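Local coordinates for protein chintase (Rhizomucor miehei, PDB 5XWF) that probably hydrolyses the beta-1,4 linkages of chitin, as a fungal chitinase of glycoside hydrolase family 18 with a TIM-barrel fold, at residues N184-K189 against I255-Q260; D188-A193 against K202-E207. All coordinates share one frame; numbering follows the deposited sequence.

Contact 1 (N184-K189 against I255-Q260); sequences NGIRDK and ISQSSQ
Q257 packs on I186 and donates a hydrogen bond to its carbonyl where two irregular loops meet. The tight part lies around I186. With I186 CG1 turned anti to the backbone N (chi1 -152°), CG1 lies 3.5 Å from S256 O, and CD1 ends against the backbone of S259-Q260, 3.4 Å from Q260 N. Q260 closes in with OE1 near I186 CB, while its NE2 bonds to V238 O. I255 lays CD1 against two carbonyl oxygens, 3.7 Å from D188 O and 3.8 Å from G185 O. The extended Q257 brings NE2 to I186 O (3.3 Å), which lies in its amide plane, though the donor is tilted 30° from the carbonyl plane. I255 N to K189 O (3.1 Å) ties the backbones. The R187 and K189 side chains set off away from the other segment and are exposed, as is S258 beyond the far end. Within 184-189, G185 to D188 form a type I beta turn, closed by D188 N to G185 O (2.9 Å) and braced by D188 OD2, which accepts from G185 N. The turn docks on the excursion between strands 228-240 and 346-350, consistent with the alpha+beta insertion of many family 18 chitinases.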
loop_
_atom_site.group_PDB
_atom_site.type_symbol
_atom_site.label_atom_id
_atom_site.label_comp_id
_atom_site.label_asym_id
_atom_site.label_seq_id
_atom_site.Cartn_x
_atom_site.Cartn_y
_atom_site.Cartn_z
ATOM N N ASN A 184 -8.617 -4.048 7.636
ATOM C CA ASN A 184 -9.425 -5.093 8.255
ATOM C C ASN A 184 -9.377 -6.424 7.512
ATOM O O ASN A 184 -9.380 -6.470 6.273
ATOM C CB ASN A 184 -10.875 -4.627 8.397
ATOM C CG ASN A 184 -11.049 -3.602 9.497
ATOM O OD1 ASN A 184 -11.055 -3.946 10.676
ATOM N ND2 ASN A 184 -11.195 -2.342 9.118
ATOM N N GLY A 185 -9.338 -7.510 8.276
ATOM C CA GLY A 185 -9.352 -8.837 7.694
ATOM C C GLY A 185 -9.815 -9.914 8.656
ATOM O O GLY A 185 -10.494 -9.639 9.644
ATOM N N ILE A 186 -9.429 -11.148 8.355
ATOM C CA ILE A 186 -9.749 -12.310 9.168
ATOM C C ILE A 186 -9.106 -12.207 10.552
ATOM O O ILE A 186 -9.447 -12.961 11.459
ATOM C CB ILE A 186 -9.287 -13.603 8.452
ATOM C CG1 ILE A 186 -10.136 -14.807 8.859
ATOM C CG2 ILE A 186 -7.788 -13.846 8.662
ATOM C CD1 ILE A 186 -9.879 -16.039 8.012
ATOM N N ARG A 187 -8.273 -11.224 10.744
ATOM C CA ARG A 187 -7.596 -10.935 11.997
ATOM C C ARG A 187 -8.506 -10.227 12.951
ATOM O O ARG A 187 -8.185 -9.986 14.077
ATOM C CB ARG A 187 -6.390 -10.058 11.668
ATOM C CG ARG A 187 -6.634 -8.567 11.372
ATOM C CD ARG A 187 -6.370 -8.085 9.975
ATOM N NE ARG A 187 -6.197 -9.205 9.087
ATOM C CZ ARG A 187 -6.011 -9.121 7.778
ATOM N NH1 ARG A 187 -5.969 -7.986 7.146
ATOM N NH2 ARG A 187 -5.851 -10.192 7.083
ATOM N N ASP A 188 -9.678 -9.900 12.462
ATOM C CA ASP A 188 -10.687 -9.206 13.245
ATOM C C ASP A 188 -11.888 -10.099 13.469
ATOM O O ASP A 188 -12.103 -11.068 12.735
ATOM C CB ASP A 188 -11.169 -7.966 12.504
ATOM C CG ASP A 188 -10.065 -6.977 12.245
ATOM O OD1 ASP A 188 -9.815 -6.138 13.131
ATOM O OD2 ASP A 188 -9.461 -7.027 11.153
ATOM N N LYS A 189 -12.674 -9.766 14.452
ATOM C CA LYS A 189 -13.862 -10.488 14.818
ATOM C C LYS A 189 -15.019 -10.206 13.891
ATOM O O LYS A 189 -15.687 -11.094 13.497
ATOM C CB LYS A 189 -14.212 -10.028 16.203
ATOM C CG LYS A 189 -14.865 -11.024 17.087
ATOM C CD LYS A 189 -16.124 -10.411 17.655
ATOM C CE LYS A 189 -17.379 -11.122 17.219
ATOM N NZ LYS A 189 -18.594 -10.333 17.455
ATOM N N ILE A 255 -17.545 -12.534 11.536
ATOM C CA ILE A 255 -17.078 -13.335 10.413
ATOM C C ILE A 255 -16.371 -14.600 10.866
ATOM O O ILE A 255 -15.965 -14.719 12.023
ATOM C CB ILE A 255 -16.140 -12.540 9.519
ATOM C CG1 ILE A 255 -14.876 -12.189 10.290
ATOM C CG2 ILE A 255 -16.825 -11.265 9.028
ATOM C CD1 ILE A 255 -13.791 -11.582 9.434
ATOM N N SER A 256 -16.231 -15.549 9.943
ATOM C CA SER A 256 -15.495 -16.783 10.195
ATOM C C SER A 256 -13.992 -16.520 10.240
ATOM O O SER A 256 -13.482 -15.639 9.541
ATOM C CB SER A 256 -15.811 -17.833 9.126
ATOM O OG SER A 256 -15.008 -18.990 9.290
ATOM N N GLN A 257 -13.285 -17.287 11.063
ATOM C CA GLN A 257 -11.849 -17.132 11.180
ATOM C C GLN A 257 -11.100 -18.452 10.971
ATOM O O GLN A 257 -9.872 -18.482 11.041
ATOM C CB GLN A 257 -11.492 -16.468 12.514
ATOM C CG GLN A 257 -11.956 -15.012 12.609
ATOM C CD GLN A 257 -11.921 -14.462 14.033
ATOM O OE1 GLN A 257 -12.612 -14.965 14.922
ATOM N NE2 GLN A 257 -11.121 -13.415 14.252
ATOM N N SER A 258 -11.839 -19.531 10.705
ATOM C CA SER A 258 -11.232 -20.842 10.446
ATOM C C SER A 258 -10.168 -20.727 9.365
ATOM O O SER A 258 -9.026 -21.149 9.544
ATOM C CB SER A 258 -12.273 -21.859 9.956
ATOM O OG SER A 258 -13.488 -21.793 10.673
ATOM N N SER A 259 -10.568 -20.141 8.244
ATOM C CA SER A 259 -9.727 -20.040 7.068
ATOM C C SER A 259 -10.258 -18.975 6.117
ATOM O O SER A 259 -11.461 -18.829 5.951
ATOM C CB SER A 259 -9.671 -21.389 6.357
ATOM O OG SER A 259 -10.948 -22.003 6.365
ATOM N N GLN A 260 -9.344 -18.232 5.504
ATOM C CA GLN A 260 -9.686 -17.210 4.527
ATOM C C GLN A 260 -10.133 -17.831 3.215
ATOM O O GLN A 260 -9.370 -18.549 2.568
ATOM C CB GLN A 260 -8.484 -16.318 4.260
ATOM C CG GLN A 260 -8.742 -15.255 3.221
ATOM C CD GLN A 260 -9.871 -14.367 3.627
ATOM O OE1 GLN A 260 -9.786 -13.665 4.637
ATOM N NE2 GLN A 260 -10.960 -14.405 2.861
#

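Contact 2 (D188-A193 against K202-E207); sequences DKNAGA and KVTGVE
This is a loop-to-loop contact within one long connection, the chain between strand 175-178 and helix 211-221, with polar bonds at one end and packing in the middle. N190 carries the polar end. Its backbone N donates to G205 O (2.9 Å), on a lone pair in the carbonyl plane, and ND2 donates to T204 O (2.6 Å). This second bond arrives above the carbonyl plane, 41° out of it, although T204 O lies in the plane of the N190 amide. CG sits beside the backbone N (chi1 -63°), which lets the side-chain and backbone N-H groups address successive carbonyls. K189 NZ holds the far side of that amide, donating to N190 OD1 (3.1 Å). G205, with positive phi and no side chain, lets this amide approach its backbone closely. V206 places CG1 against N190 O and A191 O, 3.6 Å from each. At the other end D188 OD1 faces E207 OE2, the like-charged carboxylates lying close with their planes 63° apart, while D188 OD2 accepts from G185 N. Beyond the contact, A191 and A193 touch V323 and S325 of strand 322-325, while V203 packs on Y252 and I309 in neighbouring loops.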
loop_
_atom_site.group_PDB
_atom_site.type_symbol
_atom_site.label_atom_id
_atom_site.label_comp_id
_atom_site.label_asym_id
_atom_site.label_seq_id
_atom_site.Cartn_x
_atom_site.Cartn_y
_atom_site.Cartn_z
ATOM N N ASP A 188 -9.678 -9.900 12.462
ATOM C CA ASP A 188 -10.687 -9.206 13.245
ATOM C C ASP A 188 -11.888 -10.099 13.469
ATOM O O ASP A 188 -12.103 -11.068 12.735
ATOM C CB ASP A 188 -11.169 -7.966 12.504
ATOM C CG ASP A 188 -10.065 -6.977 12.245
ATOM O OD1 ASP A 188 -9.815 -6.138 13.131
ATOM O OD2 ASP A 188 -9.461 -7.027 11.153
ATOM N N LYS A 189 -12.674 -9.766 14.452
ATOM C CA LYS A 189 -13.862 -10.488 14.818
ATOM C C LYS A 189 -15.019 -10.206 13.891
ATOM O O LYS A 189 -15.687 -11.094 13.497
ATOM C CB LYS A 189 -14.212 -10.028 16.203
ATOM C CG LYS A 189 -14.865 -11.024 17.087
ATOM C CD LYS A 189 -16.124 -10.411 17.655
ATOM C CE LYS A 189 -17.379 -11.122 17.219
ATOM N NZ LYS A 189 -18.594 -10.333 17.455
ATOM N N ASN A 190 -15.228 -8.937 13.573
ATOM C CA ASN A 190 -16.319 -8.474 12.707
ATOM C C ASN A 190 -15.825 -7.970 11.354
ATOM O O ASN A 190 -14.730 -7.425 11.258
ATOM C CB ASN A 190 -17.062 -7.307 13.356
ATOM C CG ASN A 190 -17.731 -7.679 14.660
ATOM O OD1 ASN A 190 -18.340 -8.743 14.789
ATOM N ND2 ASN A 190 -17.630 -6.785 15.641
ATOM N N ALA A 191 -16.643 -8.116 10.316
ATOM C CA ALA A 191 -16.341 -7.526 9.013
ATOM C C ALA A 191 -16.010 -6.053 9.123
ATOM O O ALA A 191 -16.606 -5.334 9.912
ATOM C CB ALA A 191 -17.501 -7.724 8.040
ATOM N N GLY A 192 -15.037 -5.609 8.336
ATOM C CA GLY A 192 -14.672 -4.208 8.297
ATOM C C GLY A 192 -14.270 -3.784 6.899
ATOM O O GLY A 192 -14.152 -4.638 6.006
ATOM N N ALA A 193 -14.065 -2.473 6.714
ATOM C CA ALA A 193 -13.599 -1.918 5.435
ATOM C C ALA A 193 -12.109 -2.211 5.175
ATOM O O ALA A 193 -11.260 -2.084 6.070
ATOM C CB ALA A 193 -13.866 -0.412 5.371
ATOM N N LYS A 202 -17.146 3.365 18.441
ATOM C CA LYS A 202 -18.412 2.681 18.703
ATOM C C LYS A 202 -18.381 1.256 18.137
ATOM O O LYS A 202 -19.072 0.368 18.625
ATOM C CB LYS A 202 -19.591 3.453 18.084
ATOM C CG LYS A 202 -19.653 4.961 18.425
ATOM C CD LYS A 202 -20.708 5.311 19.496
ATOM C CE LYS A 202 -20.829 6.839 19.716
ATOM N NZ LYS A 202 -21.745 7.246 20.851
ATOM N N VAL A 203 -17.567 1.045 17.110
ATOM C CA VAL A 203 -17.538 -0.221 16.393
ATOM C C VAL A 203 -16.432 -1.147 16.911
ATOM O O VAL A 203 -15.246 -0.889 16.700
ATOM C CB VAL A 203 -17.337 0.020 14.879
ATOM C CG1 VAL A 203 -17.439 -1.287 14.116
ATOM C CG2 VAL A 203 -18.354 1.033 14.356
ATOM N N THR A 204 -16.807 -2.230 17.583
ATOM C CA THR A 204 -15.797 -3.166 18.066
ATOM C C THR A 204 -15.585 -4.318 17.093
ATOM O O THR A 204 -16.370 -4.518 16.168
ATOM C CB THR A 204 -16.131 -3.716 19.473
ATOM O OG1 THR A 204 -17.349 -4.477 19.426
ATOM C CG2 THR A 204 -16.262 -2.574 20.477
ATOM N N GLY A 205 -14.516 -5.078 17.309
ATOM C CA GLY A 205 -14.217 -6.221 16.463
ATOM C C GLY A 205 -13.648 -5.813 15.120
ATOM O O GLY A 205 -13.696 -6.579 14.161
ATOM N N VAL A 206 -13.138 -4.589 15.044
ATOM C CA VAL A 206 -12.361 -4.138 13.897
ATOM C C VAL A 206 -11.107 -3.409 14.385
ATOM O O VAL A 206 -10.970 -3.121 15.576
ATOM C CB VAL A 206 -13.170 -3.213 12.981
ATOM C CG1 VAL A 206 -14.300 -3.988 12.311
ATOM C CG2 VAL A 206 -13.698 -2.035 13.761
ATOM N N GLU A 207 -10.193 -3.123 13.465
ATOM C CA GLU A 207 -8.948 -2.452 13.809
ATOM C C GLU A 207 -9.183 -0.967 14.020
ATOM O O GLU A 207 -9.827 -0.322 13.195
ATOM C CB GLU A 207 -7.899 -2.658 12.713
ATOM C CG GLU A 207 -7.528 -4.100 12.481
ATOM C CD GLU A 207 -6.876 -4.711 13.683
ATOM O OE1 GLU A 207 -6.192 -3.961 14.412
ATOM O OE2 GLU A 207 -7.042 -5.933 13.902
#

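In the fold
Both contacts start from the same loop, so D188 and K189 belong to each, and their centres are about 10 Å apart, each about 20 Å from the chain's centre and on the same side of it. Along the chain come 184-193, then 202-207 before helix 211-221, and finally 255-260, beyond strand 228-240. Contact 2 therefore folds the connection after strand 175-178 onto itself, whereas contact 1 joins it to the excursion between strands 228-240 and 346-350. N184 bridges them: its OD1 and ND2 bond to E207 N and A193 O. Separately, I255 CG2 packs on A191 N. The excursion, which includes strand 322-325, is consistent with the insertion region of a family 18 chitinase.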